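Local coordinates for BIFUNCTIONAL PROTEIN Proline utilization A (PutA) (Corynebacterium freiburgense, PDB 5UX5), which catalyses the two oxidative steps from proline to glutamate, joining an FAD-dependent proline dehydrogenase and an NAD-dependent aldehyde dehydrogenase in one chain, at residues K292-L297 against D374-Q379; L297-N302 against L354-S359; M334-I337 against E341-N344. All blocks are in the same frame, centred on the assembly; numbering follows the deposited sequence.

Overall arrangement
All three contacts belong to the proline dehydrogenase barrel and are nested in sequence, contact 3 inside contact 2 and contact 2 inside contact 1. Contacts 1 and 2 share Leu-297 and strand 293-298 and both reach FAD: the first at the flavin, the second at the flavin, ribityl chain, pyrophosphate and ribose. Their centres lie about 10 Å apart, and Val-375 CG2 packs on Val-357 CG1 at 3.9 Å. Contact 3, whose centre is about 14 Å from that of contact 1 and about 16 Å from that of contact 2, sits away from the cofactor. It meets strand 293-298 through a probable hydrogen bond from Ile-293 N to Asn-344 O (3.0 Å), while Met-334 packs against Ser-359.

Contact 1: K292-L297 against D374-Q379; sequences KIKIRL and DVEMLQ. With FAD (flavin-adenine dinucleotide), chain E.
Lys-294 and Arg-296 meet Asp-374 and Glu-376 in a buried salt-bridge network, with Glu-376 as its central link. One carboxylate oxygen goes to each basic residue: Lys-294 NZ donates to Glu-376 OE1 at 2.6 Å, nearly in line with the C-O bond, and Arg-296 NE reaches Glu-376 OE2 at 2.6 Å. The second bond is weak, its N-H...O angle being 121°, and the guanidinium and carboxylate planes are turned 62° apart. Lys-294 NZ also bridges to Asp-374 OD2 at 3.2 Å, using the lone pair that faces away from the other oxygen; this aspartate is held more strongly by Arg-346. The lysine spans the gap because its chain is straight, with CG opposite the backbone N (chi1 -180°) and every later torsion extended. Phe-228 adds a cation-pi contact to the ammonium group.

These side chains project into the interior of a TIM-type barrel. Strands 293-297 and 374-378 are not neighbours in the sheet; strand 345-350 lies between them, and their axes come no closer than 8.5 Å.

Toward the cofactor the arginine bends at its third torsion, and NH1 makes a weak hydrogen bond to FAD N5 (3.1 Å), the redox-active nitrogen of the flavin. Tyr-185 OH bonds both Arg-296 NH2 and Glu-376 OE1, tying the two together a second time. Van der Waals contacts at the dimethylbenzene end of the isoalloxazine come from Leu-378 CG, 3.7 Å from methyl C8M, and from the backbone carbonyl oxygen of Met-377, 3.4 Å from methyl C7M.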
loop_
_atom_site.group_PDB
_atom_site.type_symbol
_atom_site.label_atom_id
_atom_site.label_comp_id
_atom_site.label_asym_id
_atom_site.label_seq_id
_atom_site.Cartn_x
_atom_site.Cartn_y
_atom_site.Cartn_z
ATOM N N LYS A 292 -13.421 17.994 -35.314
ATOM C CA LYS A 292 -13.876 16.736 -34.755
ATOM C C LYS A 292 -12.915 16.216 -33.698
ATOM O O LYS A 292 -11.798 16.707 -33.547
ATOM C CB LYS A 292 -14.049 15.682 -35.847
ATOM C CG LYS A 292 -15.024 16.053 -36.928
ATOM C CD LYS A 292 -14.858 15.127 -38.086
ATOM C CE LYS A 292 -15.416 15.701 -39.358
ATOM N NZ LYS A 292 -15.270 14.688 -40.430
ATOM N N ILE A 293 -13.403 15.260 -32.906
ATOM C CA ILE A 293 -12.557 14.449 -32.049
ATOM C C ILE A 293 -12.562 13.035 -32.607
ATOM O O ILE A 293 -13.346 12.702 -33.499
ATOM C CB ILE A 293 -13.010 14.475 -30.582
ATOM C CG1 ILE A 293 -14.391 13.856 -30.432
ATOM C CG2 ILE A 293 -13.060 15.869 -30.083
ATOM C CD1 ILE A 293 -14.822 13.712 -28.984
ATOM N N LYS A 294 -11.657 12.203 -32.094
ATOM C CA LYS A 294 -11.611 10.787 -32.446
ATOM C C LYS A 294 -11.443 9.969 -31.185
ATOM O O LYS A 294 -10.591 10.279 -30.351
ATOM C CB LYS A 294 -10.472 10.441 -33.404
ATOM C CG LYS A 294 -10.415 8.972 -33.778
ATOM C CD LYS A 294 -9.321 8.681 -34.794
ATOM C CE LYS A 294 -9.206 7.195 -35.116
ATOM N NZ LYS A 294 -7.943 6.840 -35.802
ATOM N N ILE A 295 -12.248 8.928 -31.047
ATOM C CA ILE A 295 -12.130 7.995 -29.942
ATOM C C ILE A 295 -11.548 6.703 -30.482
ATOM O O ILE A 295 -12.020 6.173 -31.491
ATOM C CB ILE A 295 -13.488 7.810 -29.251
ATOM C CG1 ILE A 295 -13.790 9.134 -28.537
ATOM C CG2 ILE A 295 -13.464 6.631 -28.277
ATOM C CD1 ILE A 295 -15.144 9.333 -28.065
ATOM N N ARG A 296 -10.463 6.252 -29.874
ATOM C CA ARG A 296 -9.946 4.916 -30.144
ATOM C C ARG A 296 -10.608 3.962 -29.155
ATOM O O ARG A 296 -10.428 4.094 -27.935
ATOM C CB ARG A 296 -8.421 4.858 -30.010
ATOM C CG ARG A 296 -7.874 3.481 -30.385
ATOM C CD ARG A 296 -6.490 3.193 -29.844
ATOM N NE ARG A 296 -5.494 4.104 -30.373
ATOM C CZ ARG A 296 -4.339 4.333 -29.778
ATOM N NH1 ARG A 296 -4.082 3.717 -28.635
ATOM N NH2 ARG A 296 -3.466 5.184 -30.303
ATOM N N LEU A 297 -11.394 3.029 -29.671
ATOM C CA LEU A 297 -12.043 2.021 -28.849
ATOM C C LEU A 297 -11.110 0.837 -28.680
ATOM O O LEU A 297 -10.749 0.200 -29.672
ATOM C CB LEU A 297 -13.329 1.552 -29.510
ATOM C CG LEU A 297 -14.549 2.386 -29.215
ATOM C CD1 LEU A 297 -15.756 1.537 -29.539
ATOM C CD2 LEU A 297 -14.504 2.787 -27.791
ATOM N N ASP A 374 -11.974 4.336 -38.812
ATOM C CA ASP A 374 -10.634 3.826 -39.017
ATOM C C ASP A 374 -10.533 2.556 -38.188
ATOM O O ASP A 374 -11.244 2.412 -37.199
ATOM C CB ASP A 374 -9.574 4.841 -38.565
ATOM C CG ASP A 374 -9.699 6.190 -39.276
ATOM O OD1 ASP A 374 -10.161 6.221 -40.435
ATOM O OD2 ASP A 374 -9.330 7.226 -38.675
ATOM N N VAL A 375 -9.684 1.620 -38.607
ATOM C CA VAL A 375 -9.379 0.410 -37.836
ATOM C C VAL A 375 -7.921 0.466 -37.410
ATOM O O VAL A 375 -7.031 0.674 -38.246
ATOM C CB VAL A 375 -9.647 -0.875 -38.640
ATOM C CG1 VAL A 375 -9.063 -2.077 -37.903
ATOM C CG2 VAL A 375 -11.138 -1.056 -38.912
ATOM N N GLU A 376 -7.664 0.276 -36.123
ATOM C CA GLU A 376 -6.309 0.350 -35.597
ATOM C C GLU A 376 -5.874 -1.037 -35.133
ATOM O O GLU A 376 -6.621 -1.712 -34.424
ATOM C CB GLU A 376 -6.231 1.398 -34.483
ATOM C CG GLU A 376 -6.869 2.767 -34.885
ATOM C CD GLU A 376 -6.502 3.904 -33.933
ATOM O OE1 GLU A 376 -6.929 5.069 -34.164
ATOM O OE2 GLU A 376 -5.783 3.623 -32.947
ATOM N N MET A 377 -4.682 -1.472 -35.570
ATOM C CA MET A 377 -4.167 -2.823 -35.359
ATOM C C MET A 377 -2.698 -2.778 -34.940
ATOM O O MET A 377 -2.079 -1.711 -34.861
ATOM C CB MET A 377 -4.348 -3.691 -36.620
ATOM C CG MET A 377 -5.808 -4.123 -36.926
ATOM S SD MET A 377 -6.074 -5.040 -38.473
ATOM C CE MET A 377 -5.677 -6.715 -38.013
ATOM N N LEU A 378 -2.135 -3.958 -34.659
ATOM C CA LEU A 378 -0.742 -4.093 -34.232
ATOM C C LEU A 378 0.173 -4.288 -35.427
ATOM O O LEU A 378 -0.002 -5.238 -36.201
ATOM C CB LEU A 378 -0.565 -5.258 -33.271
ATOM C CG LEU A 378 -1.155 -4.872 -31.937
ATOM C CD1 LEU A 378 -1.078 -6.068 -31.033
ATOM C CD2 LEU A 378 -0.366 -3.685 -31.392
ATOM N N GLN A 379 1.146 -3.393 -35.572
ATOM C CA GLN A 379 2.008 -3.416 -36.746
ATOM C C GLN A 379 2.780 -4.715 -36.796
ATOM O O GLN A 379 3.538 -5.027 -35.881
ATOM C CB GLN A 379 2.969 -2.230 -36.750
ATOM C CG GLN A 379 3.678 -2.039 -38.066
ATOM C CD GLN A 379 4.978 -2.759 -38.081
ATOM O OE1 GLN A 379 5.581 -2.955 -37.029
ATOM N NE2 GLN A 379 5.438 -3.155 -39.264
HETATM P PA FAD E . -9.932 -10.329 -27.673
HETATM O O1A FAD E . -9.439 -11.787 -27.377
HETATM O O2A FAD E . -11.231 -10.133 -28.302
HETATM O O5B FAD E . -10.091 -9.402 -26.527
HETATM C C5B FAD E . -9.272 -9.555 -25.382
HETATM C C4B FAD E . -9.698 -8.532 -24.346
HETATM O O4B FAD E . -10.825 -8.968 -23.644
HETATM C C3B FAD E . -8.652 -8.272 -23.309
HETATM O O3B FAD E . -7.645 -7.396 -23.674
HETATM C C2B FAD E . -9.459 -7.754 -22.174
HETATM O O2B FAD E . -9.599 -6.382 -22.231
HETATM C C1B FAD E . -10.747 -8.513 -22.312
HETATM N N9A FAD E . -10.841 -9.643 -21.399
HETATM C C8A FAD E . -10.288 -10.903 -21.583
HETATM N N7A FAD E . -10.564 -11.678 -20.516
HETATM C C5A FAD E . -11.325 -10.984 -19.581
HETATM C C6A FAD E . -11.894 -11.297 -18.331
HETATM N N6A FAD E . -11.751 -12.590 -17.684
HETATM N N1A FAD E . -12.598 -10.353 -17.687
HETATM C C2A FAD E . -12.752 -9.104 -18.232
HETATM N N3A FAD E . -12.210 -8.770 -19.445
HETATM C C4A FAD E . -11.502 -9.670 -20.137
HETATM N N1 FAD E . -5.171 -1.110 -24.451
HETATM C C2 FAD E . -5.337 -0.067 -23.470
HETATM O O2 FAD E . -5.755 -0.415 -22.207
HETATM N N3 FAD E . -5.010 1.255 -23.800
HETATM C C4 FAD E . -4.568 1.602 -25.078
HETATM O O4 FAD E . -4.265 2.918 -25.383
HETATM C C4X FAD E . -4.544 0.559 -26.153
HETATM N N5 FAD E . -4.280 0.865 -27.483
HETATM C C5X FAD E . -4.315 -0.130 -28.471
HETATM C C6 FAD E . -4.043 0.171 -29.819
HETATM C C7 FAD E . -4.081 -0.842 -30.769
HETATM C C7M FAD E . -3.787 -0.555 -32.212
HETATM C C8 FAD E . -4.399 -2.130 -30.417
HETATM C C8M FAD E . -4.440 -3.214 -31.444
HETATM C C9 FAD E . -4.666 -2.435 -29.090
HETATM C C9A FAD E . -4.625 -1.441 -28.130
HETATM N N10 FAD E . -4.923 -1.791 -26.780
HETATM C C10 FAD E . -4.887 -0.801 -25.775
HETATM C "C1'" FAD E . -5.203 -3.196 -26.430
HETATM C "C2'" FAD E . -6.648 -3.595 -26.304
HETATM O "O2'" FAD E . -7.184 -2.967 -25.196
HETATM C "C3'" FAD E . -6.691 -5.135 -26.199
HETATM O "O3'" FAD E . -6.046 -5.497 -25.040
HETATM C "C4'" FAD E . -6.075 -5.954 -27.340
HETATM O "O4'" FAD E . -6.062 -5.288 -28.551
HETATM C "C5'" FAD E . -6.670 -7.374 -27.475
HETATM O "O5'" FAD E . -8.090 -7.461 -27.455
HETATM P P FAD E . -8.997 -7.911 -28.721
HETATM O O1P FAD E . -10.221 -6.999 -29.111
HETATM O O2P FAD E . -7.837 -8.137 -29.766
HETATM O O3P FAD E . -9.168 -9.521 -28.648
#

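Contact 2: L297-N302 against L354-S359; sequences LVKGAN and LFSVAS. With FAD (flavin-adenine dinucleotide), chain E.
Lys-299 and Ser-356 touch through a single hydrogen bond, from Lys-299 NZ to Ser-356 OG at 3.0 Å. The ammonium group has further polar partners: it donates to FAD O2A, an oxygen of the pyrophosphate, also at 3.0 Å, and forms its strongest link, a salt bridge, with Asp-327. The lysine chain runs fully extended beyond CG along the phosphates, which carries NZ to the start of helix 354-367. Its charge probably offsets part of that of the pyrophosphate, with Ser-356 OG as an uncharged acceptor beside the two anionic ones. Phe-330 makes a cation-pi contact with the same group.

Helix 354-367 is one of the helices around the TIM-type barrel, and residues 299-302 form the loop leaving the C-terminal end of strand 293-298, the end at which such barrels usually bind their ligands. Backbone atoms of this loop bind the ribityl chain, the flavin and the ribose through hydrogen bonds. Gly-300 N donates to the ribityl hydroxyl O2' at 2.6 Å, and Ala-301 N to the flavin carbonyl O2 at 2.9 Å, with N-H...O angles of 149° and 146°. Gly-300 O accepts from the ribose hydroxyl O2B at 2.6 Å. The glycine has a positive phi of 131°, a conformation in which a side chain would run into the preceding carbonyl.

Van der Waals contacts fill in between the polar ones. Val-298 lies over a face of the isoalloxazine, its CG1 methyl 3.5 Å from FAD C4X, while Ala-301 CB sits 3.5 Å from FAD N1.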
loop_
_atom_site.group_PDB
_atom_site.type_symbol
_atom_site.label_atom_id
_atom_site.label_comp_id
_atom_site.label_asym_id
_atom_site.label_seq_id
_atom_site.Cartn_x
_atom_site.Cartn_y
_atom_site.Cartn_z
ATOM N N LEU A 297 -11.394 3.029 -29.671
ATOM C CA LEU A 297 -12.043 2.021 -28.849
ATOM C C LEU A 297 -11.110 0.837 -28.680
ATOM O O LEU A 297 -10.749 0.200 -29.672
ATOM C CB LEU A 297 -13.329 1.552 -29.510
ATOM C CG LEU A 297 -14.549 2.386 -29.215
ATOM C CD1 LEU A 297 -15.756 1.537 -29.539
ATOM C CD2 LEU A 297 -14.504 2.787 -27.791
ATOM N N VAL A 298 -10.737 0.532 -27.433
ATOM C CA VAL A 298 -9.949 -0.653 -27.101
ATOM C C VAL A 298 -10.736 -1.462 -26.080
ATOM O O VAL A 298 -11.677 -0.965 -25.452
ATOM C CB VAL A 298 -8.541 -0.312 -26.554
ATOM C CG1 VAL A 298 -7.792 0.685 -27.471
ATOM C CG2 VAL A 298 -8.633 0.217 -25.141
ATOM N N LYS A 299 -10.382 -2.738 -25.941
ATOM C CA LYS A 299 -11.075 -3.501 -24.901
ATOM C C LYS A 299 -10.451 -3.263 -23.530
ATOM O O LYS A 299 -11.178 -3.126 -22.539
ATOM C CB LYS A 299 -11.147 -4.991 -25.270
ATOM C CG LYS A 299 -12.274 -5.266 -26.298
ATOM C CD LYS A 299 -12.276 -6.678 -26.916
ATOM C CE LYS A 299 -13.259 -6.736 -28.119
ATOM N NZ LYS A 299 -13.416 -8.071 -28.820
ATOM N N GLY A 300 -9.121 -3.153 -23.461
ATOM C CA GLY A 300 -8.415 -2.834 -22.225
ATOM C C GLY A 300 -7.255 -3.769 -21.950
ATOM O O GLY A 300 -7.422 -4.990 -22.052
ATOM N N ALA A 301 -6.077 -3.236 -21.601
ATOM C CA ALA A 301 -4.873 -4.057 -21.488
ATOM C C ALA A 301 -4.356 -4.212 -20.056
ATOM O O ALA A 301 -3.315 -4.837 -19.854
ATOM C CB ALA A 301 -3.771 -3.496 -22.379
ATOM N N ASN A 302 -5.072 -3.717 -19.056
ATOM C CA ASN A 302 -4.536 -3.627 -17.708
ATOM C C ASN A 302 -5.370 -4.432 -16.696
ATOM O O ASN A 302 -5.442 -4.075 -15.517
ATOM C CB ASN A 302 -4.432 -2.163 -17.299
ATOM C CG ASN A 302 -3.623 -1.966 -16.046
ATOM O OD1 ASN A 302 -2.491 -2.471 -15.919
ATOM N ND2 ASN A 302 -4.218 -1.267 -15.078
ATOM N N LEU A 354 -11.716 -10.350 -35.396
ATOM C CA LEU A 354 -12.293 -10.065 -36.706
ATOM C C LEU A 354 -13.799 -9.846 -36.629
ATOM O O LEU A 354 -14.364 -9.081 -37.423
ATOM C CB LEU A 354 -11.996 -11.223 -37.649
ATOM C CG LEU A 354 -10.518 -11.435 -37.937
ATOM C CD1 LEU A 354 -10.287 -12.716 -38.771
ATOM C CD2 LEU A 354 -9.960 -10.195 -38.607
ATOM N N PHE A 355 -14.461 -10.471 -35.657
ATOM C CA PHE A 355 -15.894 -10.263 -35.505
ATOM C C PHE A 355 -16.189 -8.841 -35.046
ATOM O O PHE A 355 -17.053 -8.161 -35.621
ATOM C CB PHE A 355 -16.468 -11.285 -34.515
ATOM C CG PHE A 355 -16.467 -12.690 -35.034
ATOM C CD1 PHE A 355 -17.364 -13.078 -36.021
ATOM C CD2 PHE A 355 -15.574 -13.624 -34.543
ATOM C CE1 PHE A 355 -17.367 -14.372 -36.515
ATOM C CE2 PHE A 355 -15.573 -14.924 -35.033
ATOM C CZ PHE A 355 -16.469 -15.294 -36.019
ATOM N N SER A 356 -15.445 -8.363 -34.032
ATOM C CA SER A 356 -15.585 -6.980 -33.588
ATOM C C SER A 356 -15.331 -6.007 -34.724
ATOM O O SER A 356 -16.034 -4.999 -34.856
ATOM C CB SER A 356 -14.638 -6.689 -32.433
ATOM O OG SER A 356 -14.913 -7.558 -31.371
ATOM N N VAL A 357 -14.329 -6.285 -35.554
ATOM C CA VAL A 357 -14.020 -5.356 -36.635
ATOM C C VAL A 357 -15.074 -5.448 -37.723
ATOM O O VAL A 357 -15.547 -4.426 -38.221
ATOM C CB VAL A 357 -12.603 -5.610 -37.174
ATOM C CG1 VAL A 357 -12.301 -4.694 -38.338
ATOM C CG2 VAL A 357 -11.610 -5.397 -36.079
ATOM N N ALA A 358 -15.481 -6.668 -38.089
ATOM C CA ALA A 358 -16.521 -6.822 -39.107
ATOM C C ALA A 358 -17.814 -6.125 -38.703
ATOM O O ALA A 358 -18.548 -5.637 -39.570
ATOM C CB ALA A 358 -16.780 -8.304 -39.386
ATOM N N SER A 359 -18.105 -6.064 -37.401
ATOM C CA SER A 359 -19.294 -5.358 -36.934
ATOM C C SER A 359 -19.198 -3.877 -37.239
ATOM O O SER A 359 -20.118 -3.281 -37.811
ATOM C CB SER A 359 -19.468 -5.549 -35.432
ATOM O OG SER A 359 -19.892 -6.847 -35.117
HETATM P PA FAD E . -9.932 -10.329 -27.673
HETATM O O1A FAD E . -9.439 -11.787 -27.377
HETATM O O2A FAD E . -11.231 -10.133 -28.302
HETATM O O5B FAD E . -10.091 -9.402 -26.527
HETATM C C5B FAD E . -9.272 -9.555 -25.382
HETATM C C4B FAD E . -9.698 -8.532 -24.346
HETATM O O4B FAD E . -10.825 -8.968 -23.644
HETATM C C3B FAD E . -8.652 -8.272 -23.309
HETATM O O3B FAD E . -7.645 -7.396 -23.674
HETATM C C2B FAD E . -9.459 -7.754 -22.174
HETATM O O2B FAD E . -9.599 -6.382 -22.231
HETATM C C1B FAD E . -10.747 -8.513 -22.312
HETATM N N9A FAD E . -10.841 -9.643 -21.399
HETATM C C8A FAD E . -10.288 -10.903 -21.583
HETATM N N7A FAD E . -10.564 -11.678 -20.516
HETATM C C5A FAD E . -11.325 -10.984 -19.581
HETATM C C6A FAD E . -11.894 -11.297 -18.331
HETATM N N6A FAD E . -11.751 -12.590 -17.684
HETATM N N1A FAD E . -12.598 -10.353 -17.687
HETATM C C2A FAD E . -12.752 -9.104 -18.232
HETATM N N3A FAD E . -12.210 -8.770 -19.445
HETATM C C4A FAD E . -11.502 -9.670 -20.137
HETATM N N1 FAD E . -5.171 -1.110 -24.451
HETATM C C2 FAD E . -5.337 -0.067 -23.470
HETATM O O2 FAD E . -5.755 -0.415 -22.207
HETATM N N3 FAD E . -5.010 1.255 -23.800
HETATM C C4 FAD E . -4.568 1.602 -25.078
HETATM O O4 FAD E . -4.265 2.918 -25.383
HETATM C C4X FAD E . -4.544 0.559 -26.153
HETATM N N5 FAD E . -4.280 0.865 -27.483
HETATM C C5X FAD E . -4.315 -0.130 -28.471
HETATM C C6 FAD E . -4.043 0.171 -29.819
HETATM C C7 FAD E . -4.081 -0.842 -30.769
HETATM C C7M FAD E . -3.787 -0.555 -32.212
HETATM C C8 FAD E . -4.399 -2.130 -30.417
HETATM C C8M FAD E . -4.440 -3.214 -31.444
HETATM C C9 FAD E . -4.666 -2.435 -29.090
HETATM C C9A FAD E . -4.625 -1.441 -28.130
HETATM N N10 FAD E . -4.923 -1.791 -26.780
HETATM C C10 FAD E . -4.887 -0.801 -25.775
HETATM C "C1'" FAD E . -5.203 -3.196 -26.430
HETATM C "C2'" FAD E . -6.648 -3.595 -26.304
HETATM O "O2'" FAD E . -7.184 -2.967 -25.196
HETATM C "C3'" FAD E . -6.691 -5.135 -26.199
HETATM O "O3'" FAD E . -6.046 -5.497 -25.040
HETATM C "C4'" FAD E . -6.075 -5.954 -27.340
HETATM O "O4'" FAD E . -6.062 -5.288 -28.551
HETATM C "C5'" FAD E . -6.670 -7.374 -27.475
HETATM O "O5'" FAD E . -8.090 -7.461 -27.455
HETATM P P FAD E . -8.997 -7.911 -28.721
HETATM O O1P FAD E . -10.221 -6.999 -29.111
HETATM O O2P FAD E . -7.837 -8.137 -29.766
HETATM O O3P FAD E . -9.168 -9.521 -28.648
#

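Contact 3: M334-I337 against E341-N344; sequences MDYI and EHEN
Tyr-336 and Ile-337 pack on His-342 in a buried packing contact, part aromatic and part aliphatic, between the last turn of helix 323-337 and the loop that leads into strand 345-350, a helix-to-strand connection of the barrel. The tyrosine and histidine rings are nearly parallel, their planes 15° apart, yet they are slid so far that they barely overlap: the centroids stand 4.9 Å apart, and the closest ring atoms are Tyr-336 CE1 and His-342 NE2 at 3.3 Å. Backbone carbonyls at the helix end also meet the histidine side chain. Tyr-336 O lies at the ring edge, in its plane, 3.2 Å from His-342 CD2, and Ile-337 O is 3.6 Å from His-342 CB. Ile-337 CD1 reaches His-342 CG at 4.1 Å; CG1 lies roughly anti to the backbone N (chi1 -155°), and the turn at chi2 (62°) brings CD1 to the ring. Glu-341 CG lies over one imidazole face, toward its rim, and Ala-279 of helix 271-287 packs alongside. Van der Waals contact thus dominates, while the carbonyl in the ring plane and the negative end of the helix dipole would probably stabilise positive charge on the imidazole.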
loop_
_atom_site.group_PDB
_atom_site.type_symbol
_atom_site.label_atom_id
_atom_site.label_comp_id
_atom_site.label_asym_id
_atom_site.label_seq_id
_atom_site.Cartn_x
_atom_site.Cartn_y
_atom_site.Cartn_z
ATOM N N MET A 334 -19.574 0.845 -29.937
ATOM C CA MET A 334 -19.537 0.950 -31.390
ATOM C C MET A 334 -20.907 1.337 -31.940
ATOM O O MET A 334 -21.047 2.305 -32.702
ATOM C CB MET A 334 -19.083 -0.395 -31.935
ATOM C CG MET A 334 -18.896 -0.535 -33.370
ATOM S SD MET A 334 -18.462 -2.264 -33.531
ATOM C CE MET A 334 -20.018 -2.974 -33.107
ATOM N N ASP A 335 -21.932 0.601 -31.516
ATOM C CA ASP A 335 -23.306 0.828 -31.936
ATOM C C ASP A 335 -23.729 2.277 -31.734
ATOM O O ASP A 335 -24.371 2.879 -32.602
ATOM C CB ASP A 335 -24.187 -0.102 -31.101
ATOM C CG ASP A 335 -25.506 -0.416 -31.742
ATOM O OD1 ASP A 335 -26.197 0.514 -32.222
ATOM O OD2 ASP A 335 -25.850 -1.619 -31.719
ATOM N N TYR A 336 -23.400 2.841 -30.578
ATOM C CA TYR A 336 -23.888 4.162 -30.211
ATOM C C TYR A 336 -23.241 5.248 -31.065
ATOM O O TYR A 336 -23.902 6.220 -31.459
ATOM C CB TYR A 336 -23.606 4.391 -28.726
ATOM C CG TYR A 336 -23.940 5.763 -28.154
ATOM C CD1 TYR A 336 -23.104 6.859 -28.349
ATOM C CD2 TYR A 336 -25.054 5.937 -27.339
ATOM C CE1 TYR A 336 -23.407 8.099 -27.804
ATOM C CE2 TYR A 336 -25.361 7.165 -26.780
ATOM C CZ TYR A 336 -24.538 8.249 -27.018
ATOM O OH TYR A 336 -24.861 9.468 -26.452
ATOM N N ILE A 337 -21.950 5.097 -31.365
ATOM C CA ILE A 337 -21.147 6.223 -31.815
ATOM C C ILE A 337 -21.114 6.276 -33.340
ATOM O O ILE A 337 -20.959 7.357 -33.924
ATOM C CB ILE A 337 -19.729 6.140 -31.199
ATOM C CG1 ILE A 337 -19.072 7.514 -31.119
ATOM C CG2 ILE A 337 -18.853 5.177 -31.952
ATOM C CD1 ILE A 337 -19.834 8.454 -30.251
ATOM N N GLU A 341 -25.839 11.027 -36.227
ATOM C CA GLU A 341 -25.991 11.930 -35.090
ATOM C C GLU A 341 -24.635 12.356 -34.523
ATOM O O GLU A 341 -24.487 13.486 -34.034
ATOM C CB GLU A 341 -26.841 11.257 -34.001
ATOM C CG GLU A 341 -26.973 12.095 -32.744
ATOM C CD GLU A 341 -27.861 11.482 -31.673
ATOM O OE1 GLU A 341 -28.033 12.145 -30.621
ATOM O OE2 GLU A 341 -28.389 10.360 -31.878
ATOM N N HIS A 342 -23.640 11.474 -34.570
ATOM C CA HIS A 342 -22.323 11.743 -34.007
ATOM C C HIS A 342 -21.249 11.867 -35.085
ATOM O O HIS A 342 -20.143 11.348 -34.936
ATOM C CB HIS A 342 -21.946 10.665 -32.984
ATOM C CG HIS A 342 -22.953 10.485 -31.890
ATOM N ND1 HIS A 342 -23.327 11.511 -31.046
ATOM C CD2 HIS A 342 -23.662 9.399 -31.497
ATOM C CE1 HIS A 342 -24.226 11.065 -30.183
ATOM N NE2 HIS A 342 -24.448 9.787 -30.435
ATOM N N GLU A 343 -21.550 12.584 -36.169
ATOM C CA GLU A 343 -20.556 12.833 -37.216
ATOM C C GLU A 343 -19.281 13.484 -36.677
ATOM O O GLU A 343 -18.216 13.333 -37.286
ATOM C CB GLU A 343 -21.155 13.711 -38.329
ATOM N N ASN A 344 -19.342 14.160 -35.533
ATOM C CA ASN A 344 -18.170 14.861 -35.038
ATOM C C ASN A 344 -17.230 13.980 -34.230
ATOM O O ASN A 344 -16.137 14.431 -33.872
ATOM C CB ASN A 344 -18.611 16.058 -34.214
ATOM C CG ASN A 344 -19.188 17.140 -35.085
ATOM O OD1 ASN A 344 -18.567 17.515 -36.072
ATOM N ND2 ASN A 344 -20.383 17.632 -34.755
#